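Local atomic coordinates of FOKI restriction endonuclease (Planomicrobium okeanokoites, PDB entry 2FOK), a protein that recognises a specific DNA sequence and, as a metal-dependent type IIS restriction endonuclease, hydrolyses the duplex at a distance from that site. Residues A[64-67]-A[68-72]; A[265-269]-A[270-274]; A[498-501]-A[502-506]; A[561-565]-A[566-570]. One frame throughout, in Å; residues are numbered along the deposited sequence.

Contact 1: A[64-67]-A[68-72]; sequences LIYT and YKELV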
loop_
_atom_site.group_PDB
_atom_site.type_symbol
_atom_site.label_atom_id
_atom_site.label_comp_id
_atom_site.label_asym_id
_atom_site.label_seq_id
_atom_site.Cartn_x
_atom_site.Cartn_y
_atom_site.Cartn_z
ATOM N N LEU A 64 32.813 -13.372 3.308
ATOM C CA LEU A 64 32.120 -12.116 3.510
ATOM C C LEU A 64 30.685 -12.194 3.999
ATOM O O LEU A 64 29.832 -12.867 3.414
ATOM C CB LEU A 64 32.173 -11.297 2.216
ATOM C CG LEU A 64 33.570 -10.858 1.765
ATOM C CD1 LEU A 64 33.538 -10.464 0.283
ATOM C CD2 LEU A 64 34.036 -9.701 2.635
ATOM N N ILE A 65 30.436 -11.480 5.085
ATOM C CA ILE A 65 29.119 -11.396 5.676
ATOM C C ILE A 65 29.056 -9.970 6.216
ATOM O O ILE A 65 30.014 -9.496 6.830
ATOM C CB ILE A 65 28.942 -12.444 6.808
ATOM C CG1 ILE A 65 27.634 -12.181 7.571
ATOM C CG2 ILE A 65 30.146 -12.420 7.746
ATOM C CD1 ILE A 65 26.927 -13.443 8.049
ATOM N N TYR A 66 27.957 -9.272 5.945
ATOM C CA TYR A 66 27.798 -7.890 6.400
ATOM C C TYR A 66 26.507 -7.747 7.195
ATOM O O TYR A 66 25.492 -8.338 6.840
ATOM C CB TYR A 66 27.750 -6.916 5.206
ATOM C CG TYR A 66 28.904 -6.996 4.216
ATOM C CD1 TYR A 66 30.232 -6.874 4.632
ATOM C CD2 TYR A 66 28.663 -7.161 2.855
ATOM C CE1 TYR A 66 31.293 -6.913 3.709
ATOM C CE2 TYR A 66 29.715 -7.202 1.927
ATOM C CZ TYR A 66 31.022 -7.077 2.363
ATOM O OH TYR A 66 32.052 -7.129 1.448
ATOM N N THR A 67 26.543 -6.963 8.269
ATOM C CA THR A 67 25.351 -6.745 9.085
ATOM C C THR A 67 24.563 -5.614 8.457
ATOM O O THR A 67 25.090 -4.852 7.645
ATOM C CB THR A 67 25.691 -6.323 10.530
ATOM O OG1 THR A 67 26.287 -5.024 10.517
ATOM C CG2 THR A 67 26.646 -7.309 11.178
ATOM N N TYR A 68 23.300 -5.499 8.841
ATOM C CA TYR A 68 22.445 -4.452 8.303
ATOM C C TYR A 68 23.117 -3.088 8.417
ATOM O O TYR A 68 23.204 -2.349 7.439
ATOM C CB TYR A 68 21.111 -4.426 9.052
ATOM C CG TYR A 68 19.938 -4.016 8.192
ATOM C CD1 TYR A 68 19.730 -2.674 7.853
ATOM C CD2 TYR A 68 19.034 -4.967 7.721
ATOM C CE1 TYR A 68 18.642 -2.289 7.060
ATOM C CE2 TYR A 68 17.946 -4.598 6.930
ATOM C CZ TYR A 68 17.757 -3.258 6.603
ATOM O OH TYR A 68 16.689 -2.899 5.820
ATOM N N LYS A 69 23.603 -2.768 9.616
ATOM C CA LYS A 69 24.261 -1.495 9.869
ATOM C C LYS A 69 25.443 -1.229 8.942
ATOM O O LYS A 69 25.495 -0.201 8.271
ATOM C CB LYS A 69 24.720 -1.420 11.324
ATOM C CG LYS A 69 25.294 -0.070 11.697
ATOM C CD LYS A 69 25.070 0.273 13.148
ATOM C CE LYS A 69 25.521 1.702 13.437
ATOM N NZ LYS A 69 25.886 2.455 12.192
ATOM N N GLU A 70 26.390 -2.155 8.898
ATOM C CA GLU A 70 27.569 -1.997 8.043
ATOM C C GLU A 70 27.205 -1.609 6.599
ATOM O O GLU A 70 27.920 -0.845 5.953
ATOM C CB GLU A 70 28.387 -3.297 8.037
ATOM C CG GLU A 70 29.232 -3.525 9.281
ATOM C CD GLU A 70 29.408 -5.003 9.607
ATOM O OE1 GLU A 70 29.130 -5.849 8.731
ATOM O OE2 GLU A 70 29.825 -5.326 10.738
ATOM N N LEU A 71 26.092 -2.143 6.100
ATOM C CA LEU A 71 25.628 -1.861 4.739
ATOM C C LEU A 71 24.834 -0.557 4.592
ATOM O O LEU A 71 25.060 0.212 3.666
ATOM C CB LEU A 71 24.748 -3.010 4.239
ATOM C CG LEU A 71 25.416 -4.286 3.717
ATOM C CD1 LEU A 71 24.482 -5.484 3.907
ATOM C CD2 LEU A 71 25.744 -4.106 2.258
ATOM N N VAL A 72 23.901 -0.318 5.508
ATOM C CA VAL A 72 23.048 0.859 5.436
ATOM C C VAL A 72 23.510 2.093 6.210
ATOM O O VAL A 72 23.348 3.225 5.741
ATOM C CB VAL A 72 21.604 0.473 5.857
ATOM C CG1 VAL A 72 20.741 1.712 6.050
ATOM C CG2 VAL A 72 21.003 -0.430 4.785
HETATM O O HOH W 1 29.536 -8.612 9.679
HETATM O O HOH W 2 27.392 -4.031 12.859
#
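Thr67 and Glu70 form a capping box at the start of helix 68-72. Thr67 N donates to Glu70 OE1 at 2.9 Å in an almost straight bond (N-H...O 170°), which meets the oxygen from above the carboxylate plane. In return Thr67 OG1 accepts from Glu70 N at 3.3 Å, serving an amide at the helix start that has no preceding turn to bond to. Chi1 of 67° sets OG1 between its own backbone N and carbonyl carbon, turned to the first helical turn. Thr67 O takes the next amide, Leu71 N, at 3.3 Å. Beside the box, Leu71 CD1 packs on Tyr66 CB at 3.8 Å. Two waters extend the polar contacts: water 1 donates to both Ile65 O and Glu70 OE1, giving that oxygen a second donor, while water 2 lies 2.8 Å from Thr67 OG1 and donates weakly to Glu70 OE2. Replacing Glu70 by alanine would probably leave Thr67 N without its acceptor and water 1 with one anchor fewer, freeing the strand-to-helix bend to shift. Farther out, Tyr66 OH bonds to Val26 O and its ring meets Phe27 edge-to-face, while Tyr68 OH bonds to Asp108. The box thus closes the step from strand 66-67, paired with strand 128-131, into helix 68-72, whose Tyr68 and Leu71 rest on Leu111 of helix 104-116.

Contact 2: A[265-269]-A[270-274]; sequences FKITG and EGLKV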
loop_
_atom_site.group_PDB
_atom_site.type_symbol
_atom_site.label_atom_id
_atom_site.label_comp_id
_atom_site.label_asym_id
_atom_site.label_seq_id
_atom_site.Cartn_x
_atom_site.Cartn_y
_atom_site.Cartn_z
ATOM N N PHE A 265 0.399 -0.876 -17.997
ATOM C CA PHE A 265 1.170 -1.985 -18.553
ATOM C C PHE A 265 0.277 -3.018 -19.233
ATOM O O PHE A 265 -0.939 -3.028 -19.036
ATOM C CB PHE A 265 1.988 -2.663 -17.438
ATOM C CG PHE A 265 2.692 -1.695 -16.514
ATOM C CD1 PHE A 265 1.982 -0.982 -15.552
ATOM C CD2 PHE A 265 4.055 -1.467 -16.639
ATOM C CE1 PHE A 265 2.619 -0.049 -14.739
ATOM C CE2 PHE A 265 4.703 -0.542 -15.833
ATOM C CZ PHE A 265 3.987 0.174 -14.881
ATOM N N LYS A 266 0.901 -3.886 -20.029
ATOM C CA LYS A 266 0.206 -4.953 -20.752
ATOM C C LYS A 266 1.178 -6.107 -21.017
ATOM O O LYS A 266 2.275 -5.897 -21.526
ATOM C CB LYS A 266 -0.327 -4.417 -22.079
ATOM C CG LYS A 266 -1.301 -5.343 -22.783
ATOM C CD LYS A 266 -1.762 -4.722 -24.097
ATOM C CE LYS A 266 -3.164 -5.173 -24.470
ATOM N NZ LYS A 266 -4.116 -4.025 -24.524
ATOM N N ILE A 267 0.773 -7.326 -20.682
ATOM C CA ILE A 267 1.637 -8.493 -20.871
ATOM C C ILE A 267 2.136 -8.686 -22.300
ATOM O O ILE A 267 1.581 -8.115 -23.238
ATOM C CB ILE A 267 0.927 -9.783 -20.407
ATOM C CG1 ILE A 267 1.959 -10.770 -19.860
ATOM C CG2 ILE A 267 0.132 -10.397 -21.546
ATOM C CD1 ILE A 267 1.403 -11.686 -18.777
ATOM N N THR A 268 3.194 -9.483 -22.451
ATOM C CA THR A 268 3.787 -9.779 -23.760
ATOM C C THR A 268 3.858 -11.292 -23.982
ATOM O O THR A 268 3.340 -12.075 -23.181
ATOM C CB THR A 268 5.228 -9.217 -23.887
ATOM O OG1 THR A 268 6.097 -9.928 -22.997
ATOM C CG2 THR A 268 5.271 -7.727 -23.553
ATOM N N GLY A 269 4.508 -11.698 -25.068
ATOM C CA GLY A 269 4.635 -13.115 -25.370
ATOM C C GLY A 269 5.592 -13.825 -24.428
ATOM O O GLY A 269 5.334 -14.946 -23.988
ATOM N N GLU A 270 6.705 -13.171 -24.117
ATOM C CA GLU A 270 7.690 -13.743 -23.214
ATOM C C GLU A 270 7.152 -13.751 -21.783
ATOM O O GLU A 270 7.552 -14.580 -20.966
ATOM C CB GLU A 270 8.992 -12.946 -23.281
ATOM C CG GLU A 270 9.720 -13.055 -24.607
ATOM C CD GLU A 270 10.344 -14.421 -24.833
ATOM O OE1 GLU A 270 11.061 -14.913 -23.933
ATOM O OE2 GLU A 270 10.121 -15.001 -25.916
ATOM N N GLY A 271 6.245 -12.824 -21.492
ATOM C CA GLY A 271 5.659 -12.748 -20.168
ATOM C C GLY A 271 4.654 -13.851 -19.882
ATOM O O GLY A 271 4.517 -14.296 -18.742
ATOM N N LEU A 272 3.940 -14.291 -20.913
ATOM C CA LEU A 272 2.946 -15.352 -20.757
ATOM C C LEU A 272 3.624 -16.720 -20.618
ATOM O O LEU A 272 3.090 -17.629 -19.975
ATOM C CB LEU A 272 1.988 -15.349 -21.957
ATOM C CG LEU A 272 0.852 -14.320 -21.890
ATOM C CD1 LEU A 272 0.461 -13.871 -23.286
ATOM C CD2 LEU A 272 -0.351 -14.937 -21.171
ATOM N N LYS A 273 4.797 -16.856 -21.235
ATOM C CA LYS A 273 5.575 -18.092 -21.177
ATOM C C LYS A 273 6.081 -18.277 -19.748
ATOM O O LYS A 273 6.081 -19.383 -19.210
ATOM C CB LYS A 273 6.787 -18.011 -22.110
ATOM C CG LYS A 273 6.490 -18.204 -23.584
ATOM C CD LYS A 273 7.778 -18.136 -24.401
ATOM C CE LYS A 273 7.491 -17.932 -25.883
ATOM N NZ LYS A 273 8.245 -16.771 -26.416
ATOM N N VAL A 274 6.521 -17.173 -19.157
ATOM C CA VAL A 274 7.044 -17.156 -17.798
ATOM C C VAL A 274 5.900 -17.465 -16.838
ATOM O O VAL A 274 6.072 -18.214 -15.884
ATOM C CB VAL A 274 7.667 -15.757 -17.481
ATOM C CG1 VAL A 274 7.718 -15.505 -15.990
ATOM C CG2 VAL A 274 9.064 -15.660 -18.092
#
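Thr268 is the N-cap of helix 269-279, its OG1 accepting from Gly271 N at 3.3 Å. Its carbonyl O accepts from a second first-turn amide, Leu272 N, at 3.2 Å, the donor tilted 33° from the carbonyl plane. Chi1 of 68° tucks OG1 between the backbone N and the carbonyl carbon, on the side of the helix start. One turn on, Lys273 N gives a weak bond to Gly269 O. The apolar part is a right-angled crossing in which Ile267 CG2 meets Leu272 CD1 at 3.9 Å, while Ile267 CD1 rests against the backbone of Gly271. Packing here is close: a CB on Gly271 would stand 3.1 Å from Ile267 CG1. The charged part lies on the exposed side, where Lys273 NZ reaches Glu270 OE2 at 2.6 Å from above the carboxylate plane, and Lys273 CG passes 3.5 Å from Gly269 O. Thr268 OG1 also bonds to Gly238 O, in the loop between helix 222-236 and strand 240-248. A single hydroxyl therefore both caps helix 269-279 and ties its start to a neighbouring loop, while the ion pair keeps to the exposed side and Ile267 is buried against Gly271 and Leu272.

Contact 3: A[498-501]-A[502-506]; sequences HINP and NEWWK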
loop_
_atom_site.group_PDB
_atom_site.type_symbol
_atom_site.label_atom_id
_atom_site.label_comp_id
_atom_site.label_asym_id
_atom_site.label_seq_id
_atom_site.Cartn_x
_atom_site.Cartn_y
_atom_site.Cartn_z
ATOM N N HIS A 498 -16.857 34.744 -7.884
ATOM C CA HIS A 498 -15.686 35.591 -7.701
ATOM C C HIS A 498 -14.972 35.156 -6.434
ATOM O O HIS A 498 -13.739 35.088 -6.391
ATOM C CB HIS A 498 -16.110 37.059 -7.630
ATOM C CG HIS A 498 -16.617 37.594 -8.936
ATOM N ND1 HIS A 498 -17.392 38.728 -9.029
ATOM C CD2 HIS A 498 -16.456 37.143 -10.203
ATOM C CE1 HIS A 498 -17.687 38.953 -10.298
ATOM N NE2 HIS A 498 -17.131 38.006 -11.031
ATOM N N ILE A 499 -15.763 34.842 -5.411
ATOM C CA ILE A 499 -15.238 34.375 -4.137
ATOM C C ILE A 499 -14.548 33.027 -4.378
ATOM O O ILE A 499 -13.445 32.775 -3.884
ATOM C CB ILE A 499 -16.372 34.200 -3.116
ATOM C CG1 ILE A 499 -16.961 35.567 -2.758
ATOM C CG2 ILE A 499 -15.853 33.475 -1.893
ATOM C CD1 ILE A 499 -15.944 36.545 -2.172
ATOM N N ASN A 500 -15.213 32.153 -5.130
ATOM C CA ASN A 500 -14.631 30.858 -5.468
ATOM C C ASN A 500 -14.916 30.529 -6.934
ATOM O O ASN A 500 -15.999 30.050 -7.285
ATOM C CB ASN A 500 -15.174 29.747 -4.565
ATOM C CG ASN A 500 -14.278 28.526 -4.556
ATOM O OD1 ASN A 500 -13.504 28.293 -5.482
ATOM N ND2 ASN A 500 -14.383 27.738 -3.505
ATOM N N PRO A 501 -13.948 30.826 -7.815
ATOM C CA PRO A 501 -14.060 30.569 -9.253
ATOM C C PRO A 501 -14.306 29.119 -9.680
ATOM O O PRO A 501 -14.727 28.880 -10.817
ATOM C CB PRO A 501 -12.746 31.105 -9.825
ATOM C CG PRO A 501 -11.830 31.207 -8.675
ATOM C CD PRO A 501 -12.686 31.503 -7.481
ATOM N N ASN A 502 -14.036 28.152 -8.806
ATOM C CA ASN A 502 -14.258 26.754 -9.174
ATOM C C ASN A 502 -15.688 26.267 -8.962
ATOM O O ASN A 502 -15.983 25.096 -9.186
ATOM C CB ASN A 502 -13.278 25.832 -8.439
ATOM C CG ASN A 502 -13.578 25.694 -6.957
ATOM O OD1 ASN A 502 -14.738 25.632 -6.535
ATOM N ND2 ASN A 502 -12.521 25.631 -6.155
ATOM N N GLU A 503 -16.570 27.164 -8.526
ATOM C CA GLU A 503 -17.978 26.833 -8.306
ATOM C C GLU A 503 -18.222 25.359 -7.972
ATOM O O GLU A 503 -19.057 24.706 -8.597
ATOM C CB GLU A 503 -18.795 27.213 -9.551
ATOM C CG GLU A 503 -18.736 28.701 -9.896
ATOM C CD GLU A 503 -19.118 28.995 -11.343
ATOM O OE1 GLU A 503 -18.368 28.589 -12.253
ATOM O OE2 GLU A 503 -20.167 29.635 -11.575
ATOM N N TRP A 504 -17.512 24.835 -6.983
ATOM C CA TRP A 504 -17.679 23.430 -6.616
ATOM C C TRP A 504 -19.122 23.035 -6.289
ATOM O O TRP A 504 -19.543 21.908 -6.579
ATOM C CB TRP A 504 -16.753 23.067 -5.438
ATOM C CG TRP A 504 -17.062 23.765 -4.138
ATOM C CD1 TRP A 504 -16.506 24.925 -3.678
ATOM C CD2 TRP A 504 -17.986 23.334 -3.125
ATOM N NE1 TRP A 504 -17.023 25.242 -2.439
ATOM C CE2 TRP A 504 -17.933 24.283 -2.078
ATOM C CE3 TRP A 504 -18.852 22.237 -2.999
ATOM C CZ2 TRP A 504 -18.716 24.167 -0.918
ATOM C CZ3 TRP A 504 -19.629 22.120 -1.842
ATOM C CH2 TRP A 504 -19.552 23.082 -0.820
ATOM N N TRP A 505 -19.880 23.961 -5.705
ATOM C CA TRP A 505 -21.267 23.698 -5.314
ATOM C C TRP A 505 -22.157 23.166 -6.437
ATOM O O TRP A 505 -23.241 22.643 -6.171
ATOM C CB TRP A 505 -21.900 24.962 -4.718
ATOM C CG TRP A 505 -21.734 26.178 -5.576
ATOM C CD1 TRP A 505 -22.560 26.585 -6.574
ATOM C CD2 TRP A 505 -20.656 27.125 -5.537
ATOM N NE1 TRP A 505 -22.073 27.723 -7.166
ATOM C CE2 TRP A 505 -20.903 28.078 -6.550
ATOM C CE3 TRP A 505 -19.505 27.260 -4.747
ATOM C CZ2 TRP A 505 -20.044 29.155 -6.797
ATOM C CZ3 TRP A 505 -18.650 28.332 -4.994
ATOM C CH2 TRP A 505 -18.925 29.264 -6.009
ATOM N N LYS A 506 -21.700 23.293 -7.682
ATOM C CA LYS A 506 -22.472 22.821 -8.834
ATOM C C LYS A 506 -22.670 21.308 -8.802
ATOM O O LYS A 506 -23.531 20.754 -9.486
ATOM C CB LYS A 506 -21.776 23.227 -10.135
ATOM C CG LYS A 506 -21.775 24.729 -10.376
ATOM C CD LYS A 506 -21.435 25.058 -11.816
ATOM C CE LYS A 506 -22.597 25.764 -12.494
ATOM N NZ LYS A 506 -23.118 26.902 -11.678
#
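Asn500 and Asn502 are brought together by two different first torsions: Asn500 CG stands opposite its own backbone N (chi1 -160°), whereas Asn502 CG folds in between N and the carbonyl carbon (chi1 72°). The amides then meet obliquely, their planes 56° apart. Asn500 OD1 accepts a weak bond from Asn502 N at 3.4 Å; it also lies near Asn502 ND2, but at an angle too poor for a bond. Asn502 OD1 turns forward and takes Trp504 N at 2.9 Å. Glu503 N closes the turn onto Asn500 O at 3.2 Å, approaching from above the carbonyl plane. Both indoles lean on Asn500. Its ND2 sits at the edge of Trp504, in the ring plane, 3.5 Å from CD1, while Trp505 CH2 comes to 3.3 Å from Asn500 O and Trp505 CZ3 to 3.8 Å from Asn500 CB. The two rings also touch, Trp505 CE3 lying over one face of Trp504 toward its rim. Glu491 OE1, on helix 479-494, accepts from both Asn500 ND2 and Trp504 NE1, which holds the amide and the indole in place; Arg447 O takes ND2 as well. The result is a type I beta turn, Asn500 to Glu503, running into an Asx turn at Asn502 that leads to the 3-10 segment 504-506, between helix 479-494 and strand 515-521 of the PD-(D/E)XK cleavage domain.

Contact 4: A[561-565]-A[566-570]; sequences GTLTL and EEVRR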
loop_
_atom_site.group_PDB
_atom_site.type_symbol
_atom_site.label_atom_id
_atom_site.label_comp_id
_atom_site.label_asym_id
_atom_site.label_seq_id
_atom_site.Cartn_x
_atom_site.Cartn_y
_atom_site.Cartn_z
ATOM N N GLY A 561 -30.523 -3.525 5.908
ATOM C CA GLY A 561 -31.884 -3.039 5.762
ATOM C C GLY A 561 -32.487 -2.388 6.993
ATOM O O GLY A 561 -33.648 -1.985 6.967
ATOM N N THR A 562 -31.719 -2.264 8.069
ATOM C CA THR A 562 -32.259 -1.655 9.274
ATOM C C THR A 562 -31.893 -0.183 9.449
ATOM O O THR A 562 -31.871 0.334 10.559
ATOM C CB THR A 562 -31.850 -2.432 10.539
ATOM O OG1 THR A 562 -30.449 -2.259 10.782
ATOM C CG2 THR A 562 -32.177 -3.922 10.384
ATOM N N LEU A 563 -31.610 0.498 8.350
ATOM C CA LEU A 563 -31.303 1.918 8.429
ATOM C C LEU A 563 -31.598 2.575 7.104
ATOM O O LEU A 563 -31.323 2.005 6.059
ATOM C CB LEU A 563 -29.842 2.150 8.799
ATOM C CG LEU A 563 -29.450 3.634 8.915
ATOM C CD1 LEU A 563 -29.979 4.219 10.234
ATOM C CD2 LEU A 563 -27.939 3.767 8.833
ATOM N N THR A 564 -32.186 3.764 7.142
ATOM C CA THR A 564 -32.487 4.481 5.914
ATOM C C THR A 564 -31.750 5.813 5.848
ATOM O O THR A 564 -31.288 6.343 6.862
ATOM C CB THR A 564 -33.995 4.735 5.769
ATOM O OG1 THR A 564 -34.405 5.710 6.731
ATOM C CG2 THR A 564 -34.788 3.430 5.982
ATOM N N LEU A 565 -31.625 6.340 4.632
ATOM C CA LEU A 565 -30.952 7.619 4.403
ATOM C C LEU A 565 -31.747 8.792 5.034
ATOM O O LEU A 565 -31.202 9.878 5.252
ATOM C CB LEU A 565 -30.753 7.836 2.885
ATOM C CG LEU A 565 -29.595 7.114 2.161
ATOM C CD1 LEU A 565 -29.222 7.879 0.904
ATOM C CD2 LEU A 565 -28.361 6.998 3.068
ATOM N N GLU A 566 -33.028 8.567 5.335
ATOM C CA GLU A 566 -33.869 9.602 5.958
ATOM C C GLU A 566 -33.664 9.547 7.467
ATOM O O GLU A 566 -33.948 10.507 8.189
ATOM C CB GLU A 566 -35.351 9.375 5.634
ATOM C CG GLU A 566 -36.349 10.010 6.631
ATOM C CD GLU A 566 -36.449 11.530 6.528
ATOM O OE1 GLU A 566 -35.854 12.126 5.605
ATOM O OE2 GLU A 566 -37.128 12.137 7.376
ATOM N N GLU A 567 -33.172 8.406 7.936
ATOM C CA GLU A 567 -32.906 8.223 9.346
ATOM C C GLU A 567 -31.560 8.839 9.682
ATOM O O GLU A 567 -31.341 9.281 10.804
ATOM C CB GLU A 567 -32.940 6.744 9.685
ATOM C CG GLU A 567 -34.339 6.164 9.542
ATOM C CD GLU A 567 -34.458 4.770 10.098
ATOM O OE1 GLU A 567 -33.735 3.875 9.621
ATOM O OE2 GLU A 567 -35.276 4.572 11.015
ATOM N N VAL A 568 -30.672 8.882 8.686
ATOM C CA VAL A 568 -29.338 9.471 8.825
ATOM C C VAL A 568 -29.532 10.986 8.921
ATOM O O VAL A 568 -28.949 11.651 9.777
ATOM C CB VAL A 568 -28.451 9.153 7.586
ATOM C CG1 VAL A 568 -27.176 9.994 7.609
ATOM C CG2 VAL A 568 -28.095 7.679 7.563
ATOM N N ARG A 569 -30.364 11.515 8.026
ATOM C CA ARG A 569 -30.693 12.937 7.980
ATOM C C ARG A 569 -30.925 13.445 9.394
ATOM O O ARG A 569 -30.315 14.420 9.817
ATOM C CB ARG A 569 -31.966 13.143 7.150
ATOM C CG ARG A 569 -32.178 14.556 6.623
ATOM C CD ARG A 569 -33.659 14.818 6.310
ATOM N NE ARG A 569 -34.263 15.708 7.302
ATOM C CZ ARG A 569 -35.491 15.578 7.794
ATOM N NH1 ARG A 569 -36.277 14.591 7.396
ATOM N NH2 ARG A 569 -35.927 16.430 8.706
ATOM N N ARG A 570 -31.808 12.764 10.120
ATOM C CA ARG A 570 -32.153 13.142 11.487
ATOM C C ARG A 570 -31.043 12.910 12.502
ATOM O O ARG A 570 -31.203 13.237 13.678
ATOM C CB ARG A 570 -33.407 12.385 11.952
ATOM C CG ARG A 570 -34.509 12.243 10.912
ATOM C CD ARG A 570 -35.695 11.478 11.503
ATOM N NE ARG A 570 -36.321 10.562 10.544
ATOM C CZ ARG A 570 -36.597 9.276 10.780
ATOM N NH1 ARG A 570 -36.306 8.724 11.956
ATOM N NH2 ARG A 570 -37.169 8.537 9.833
#
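Glu567 reaches back across the helix start to Thr564 and Leu563. Its CB lies 3.3 Å from Thr564 O and also touches Leu563 CD1. With CG opposite the carbonyl carbon (chi1 -67°) and the chain extended from there, the carboxylate runs back along the incoming loop. At the tip, OE1 accepts from Thr564 N at 2.9 Å through its anti lone pair, though the bond is bent (N-H...O 140°), and it lies 3.3 Å from Leu563 CA. The return bond of this capping box, Glu567 N to Thr564 OG1, is weak, and the position of OG1 is doubtful. Thr564 O accepts from both Glu567 N at 3.0 Å, well above the carbonyl plane, and Val568 N at 3.2 Å. With a lysine in place of Glu567, Thr564 N would probably lose its acceptor and face another donor, leaving the loop less firmly held to the helix. The side chains of Leu563 and Val568 cross at about a right angle, Leu563 CD2 4.1 Å from Val568 CG2. Outside the box, Arg569 NH1 hydrogen-bonds to Glu566 OE1 at 3.1 Å, with OE2 also in salt-bridge range; Arg570 NE adds a long ion pair to OE2. Arg569 NE pairs with Glu514. Leu563 of the connecting loop and Leu565 at the start of helix 565-569 both lie on Ile558 of helix 548-560, while Leu565 O accepts from Tyr462 OH and Val568 touches Tyr438.

Contacts 1, 2 and 4 solve the same problem, each starting a helix with a threonine at the N-cap; contacts 1 and 4 add a glutamate three residues on, while contact 2 has Gly271 in that place. Contact 3 instead starts a 3-10 segment through two asparagines. Contacts 1 and 2 belong to the first and second recognition subdomains, their centres 36 Å apart. Contacts 3 and 4 share the cleavage domain, centres 30 Å and nearest atoms about 17 Å apart. Contact 1 lies across the chain's centre from both, its centre 57 Å from that of contact 3, consistent with an enzyme that reads and cuts DNA with separate domains.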